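Local coordinates for chitin binding protein (Streptomyces lividans, PDB 5FTZ) that is a copper-dependent lytic polysaccharide monooxygenase of family AA10 that probably binds chitin and cleaves its chains by oxidation, at residues A[148-153]-A[165-170]. Sequence-based numbering, arbitrary orientation.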
ATOM      1  N   HIS A 148      19.585 -12.818 -32.074  1.00  9.74           N
ATOM      2  CA  HIS A 148      18.445 -11.962 -31.691  1.00  9.06           C
ATOM      3  C   HIS A 148      17.644 -12.612 -30.576  1.00  8.32           C
ATOM      4  O   HIS A 148      17.196 -13.724 -30.726  1.00  8.87           O
ATOM      5  CB  HIS A 148      17.591 -11.708 -32.925  1.00  9.83           C
ATOM      6  CG  HIS A 148      16.384 -10.849 -32.676  1.00 11.22           C
ATOM      7  ND1 HIS A 148      15.215 -11.013 -33.392  1.00 12.68           N
ATOM      8  CD2 HIS A 148      16.191  -9.805 -31.831  1.00 11.54           C
ATOM      9  CE1 HIS A 148      14.312 -10.148 -32.936  1.00 13.27           C
ATOM     10  NE2 HIS A 148      14.907  -9.351 -32.043  1.00 13.27           N
ATOM     11  N   HIS A 149      17.360 -11.810 -29.541  1.00  7.70           N
ATOM     12  CA  HIS A 149      16.563 -12.213 -28.398  1.00  7.48           C
ATOM     13  C   HIS A 149      15.752 -10.974 -27.995  1.00  7.59           C
ATOM     14  O   HIS A 149      16.072  -9.843 -28.453  1.00  7.48           O
ATOM     15  CB  HIS A 149      17.406 -12.734 -27.225  1.00  8.39           C
ATOM     16  CG  HIS A 149      17.799 -14.159 -27.439  1.00  8.74           C
ATOM     17  ND1 HIS A 149      16.954 -15.214 -27.186  1.00  9.10           N
ATOM     18  CD2 HIS A 149      18.928 -14.698 -27.942  1.00  9.29           C
ATOM     19  CE1 HIS A 149      17.546 -16.345 -27.526  1.00  9.81           C
ATOM     20  NE2 HIS A 149      18.744 -16.054 -27.993  1.00  9.70           N
ATOM     21  N   VAL A 150      14.730 -11.187 -27.208  1.00  7.38           N
ATOM     22  CA  VAL A 150      13.948 -10.110 -26.614  1.00  7.59           C
ATOM     23  C   VAL A 150      14.065 -10.175 -25.109  1.00  7.50           C
ATOM     24  O   VAL A 150      13.957 -11.269 -24.517  1.00  8.29           O
ATOM     25  CB  VAL A 150      12.489 -10.175 -27.063  1.00  8.58           C
ATOM     26  CG1 VAL A 150      11.621  -9.201 -26.237  1.00 10.61           C
ATOM     27  CG2 VAL A 150      12.392  -9.888 -28.579  1.00  8.84           C
ATOM     28  N   ILE A 151      14.323  -9.052 -24.479  1.00  7.29           N
ATOM     29  CA  ILE A 151      14.187  -8.878 -23.049  1.00  7.80           C
ATOM     30  C   ILE A 151      12.894  -8.177 -22.788  1.00  8.20           C
ATOM     31  O   ILE A 151      12.640  -7.087 -23.367  1.00  9.40           O
ATOM     32  CB  ILE A 151      15.417  -8.151 -22.432  1.00  8.67           C
ATOM     33  CG1 ILE A 151      16.677  -9.031 -22.522  1.00 10.18           C
ATOM     34  CG2 ILE A 151      15.059  -7.712 -21.002  1.00  9.02           C
ATOM     35  CD1 ILE A 151      18.006  -8.406 -22.160  1.00 11.29           C
ATOM     36  N   LEU A 152      12.063  -8.755 -21.965  1.00  7.66           N
ATOM     37  CA  LEU A 152      10.779  -8.185 -21.493  1.00  7.69           C
ATOM     38  C   LEU A 152      10.957  -7.684 -20.099  1.00  7.95           C
ATOM     39  O   LEU A 152      11.311  -8.466 -19.195  1.00  8.47           O
ATOM     40  CB  LEU A 152       9.659  -9.223 -21.576  1.00  8.42           C
ATOM     41  CG  LEU A 152       8.325  -8.778 -20.980  1.00  9.17           C
ATOM     42  CD1 LEU A 152       7.684  -7.706 -21.799  1.00 10.31           C
ATOM     43  CD2 LEU A 152       7.393  -9.968 -20.808  1.00 10.39           C
ATOM     44  N   ALA A 153      10.687  -6.395 -19.895  1.00  7.14           N
ATOM     45  CA  ALA A 153      10.728  -5.750 -18.598  1.00  7.46           C
ATOM     46  C   ALA A 153       9.327  -5.476 -18.166  1.00  8.29           C
ATOM     47  O   ALA A 153       8.526  -4.966 -18.943  1.00  8.93           O
ATOM     48  CB  ALA A 153      11.545  -4.475 -18.729  1.00  7.81           C
ATOM     49  N   TYR A 165       4.739  -2.772 -19.446  1.00  7.10           N
ATOM     50  CA  TYR A 165       5.446  -3.785 -20.227  1.00  7.30           C
ATOM     51  C   TYR A 165       6.341  -3.159 -21.267  1.00  7.42           C
ATOM     52  O   TYR A 165       5.926  -2.262 -21.989  1.00  8.64           O
ATOM     53  CB  TYR A 165       4.425  -4.682 -20.931  1.00  7.20           C
ATOM     54  CG  TYR A 165       3.642  -5.517 -19.933  1.00  7.68           C
ATOM     55  CD1 TYR A 165       2.515  -5.013 -19.295  1.00  8.14           C
ATOM     56  CD2 TYR A 165       3.974  -6.834 -19.676  1.00  7.91           C
ATOM     57  CE1 TYR A 165       1.799  -5.771 -18.351  1.00  9.02           C
ATOM     58  CE2 TYR A 165       3.306  -7.570 -18.701  1.00  8.54           C
ATOM     59  CZ  TYR A 165       2.216  -7.045 -18.061  1.00  8.82           C
ATOM     60  OH  TYR A 165       1.581  -7.846 -17.109  1.00  9.96           O
ATOM     61  N   ALA A 166       7.596  -3.617 -21.350  1.00  7.02           N
ATOM     62  CA  ALA A 166       8.516  -3.033 -22.317  1.00  8.25           C
ATOM     63  C   ALA A 166       9.419  -4.128 -22.921  1.00  8.14           C
ATOM     64  O   ALA A 166      10.220  -4.734 -22.199  1.00  8.70           O
ATOM     65  CB  ALA A 166       9.389  -1.967 -21.678  1.00  8.81           C
ATOM     66  N   CYS A 167       9.211  -4.385 -24.193  1.00  8.05           N
ATOM     67  CA  CYS A 167      10.039  -5.371 -24.930  1.00  8.51           C
ATOM     68  C   CYS A 167      11.230  -4.670 -25.531  1.00  8.19           C
ATOM     69  O   CYS A 167      11.030  -3.658 -26.241  1.00  8.53           O
ATOM     70  CB  CYS A 167       9.235  -5.983 -26.069  1.00  9.62           C
ATOM     71  SG  CYS A 167       7.903  -7.033 -25.418  1.00 13.85           S
ATOM     72  N   SER A 168      12.437  -5.218 -25.379  1.00  7.53           N
ATOM     73  CA  SER A 168      13.626  -4.688 -25.970  1.00  8.07           C
ATOM     74  C   SER A 168      14.275  -5.746 -26.818  1.00  8.84           C
ATOM     75  O   SER A 168      14.620  -6.833 -26.319  1.00  8.90           O
ATOM     76  CB  SER A 168      14.578  -4.222 -24.921  1.00  9.09           C
ATOM     77  OG  SER A 168      14.038  -3.226 -24.068  1.00  9.88           O
ATOM     78  N   ASP A 169      14.607  -5.399 -28.052  1.00  8.34           N
ATOM     79  CA  ASP A 169      15.384  -6.293 -28.932  1.00  8.55           C
ATOM     80  C   ASP A 169      16.859  -6.194 -28.653  1.00  8.87           C
ATOM     81  O   ASP A 169      17.416  -5.087 -28.602  1.00  8.54           O
ATOM     82  CB  ASP A 169      15.119  -5.972 -30.385  1.00  8.66           C
ATOM     83  CG  ASP A 169      13.676  -6.158 -30.740  1.00  9.84           C
ATOM     84  OD1 ASP A 169      13.271  -7.327 -30.987  1.00 10.52           O
ATOM     85  OD2 ASP A 169      12.911  -5.148 -30.745  1.00  9.84           O
ATOM     86  N   VAL A 170      17.473  -7.329 -28.416  1.00  8.29           N
ATOM     87  CA  VAL A 170      18.925  -7.416 -28.136  1.00  8.95           C
ATOM     88  C   VAL A 170      19.571  -8.472 -29.016  1.00  9.59           C
ATOM     89  O   VAL A 170      18.893  -9.307 -29.626  1.00  9.40           O
ATOM     90  CB  VAL A 170      19.205  -7.660 -26.648  1.00  9.87           C
ATOM     91  CG1 VAL A 170      18.615  -6.551 -25.765  1.00  9.98           C
ATOM     92  CG2 VAL A 170      18.692  -9.038 -26.242  1.00 10.68           C
TER
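His148 reaches across to Asp169 with its ring NE2, which donates a hydrogen bond of 2.8 Å to OD1. OD1 lies in the imidazole plane and is approached from its anti side, with the donor 22° out of the carboxylate plane. With CG anti to the backbone N (chi1 180°), the ring swings over to the partner strand, its plane turned 33° from that of the carboxylate. Histidine suits this place because its two ring nitrogens serve two partners, ND1 bonding to Gln107, and Asp169 likewise uses both oxygens, OD2 forming a salt bridge with Arg10, an arrangement that would favour the ionised acid. Between the backbones run six hydrogen bonds, paired at His149–Val170, Ile151–Ser168 and Ala153–Ala166; the straightest joins Val170 N to His149 O at 2.9 Å. These strands form an antiparallel beta hairpin within the immunoglobulin-like (fibronectin type III-like) beta-sandwich core characteristic of AA10 enzymes. Alternation sends Val150, Leu152, Cys167 and Asp169 to one face, where Leu152 CD1 rests 3.7 Å from Cys167 SG. That sulfur is tied to Cys49 by a disulfide, so the leucine packs against a covalently fixed group. Val150 divides its branches, CG1 lying 4.0 Å from Cys167 CB and CG2 3.6 Å from Asp169 OD1. On the opposite face, Ile151 CD1 meets Val170 CG1 at 4.1 Å, the two side chains crossing at about a right angle. Farther along, Ala153 CB lies 4.4 Å from Ala166 CB. Short side chains suit this face because strand 2-6 packs over it, Thr4 touching Ala153, Ala166 and Ser168, while Ser168 OG is satisfied by the carbonyl of Pro7.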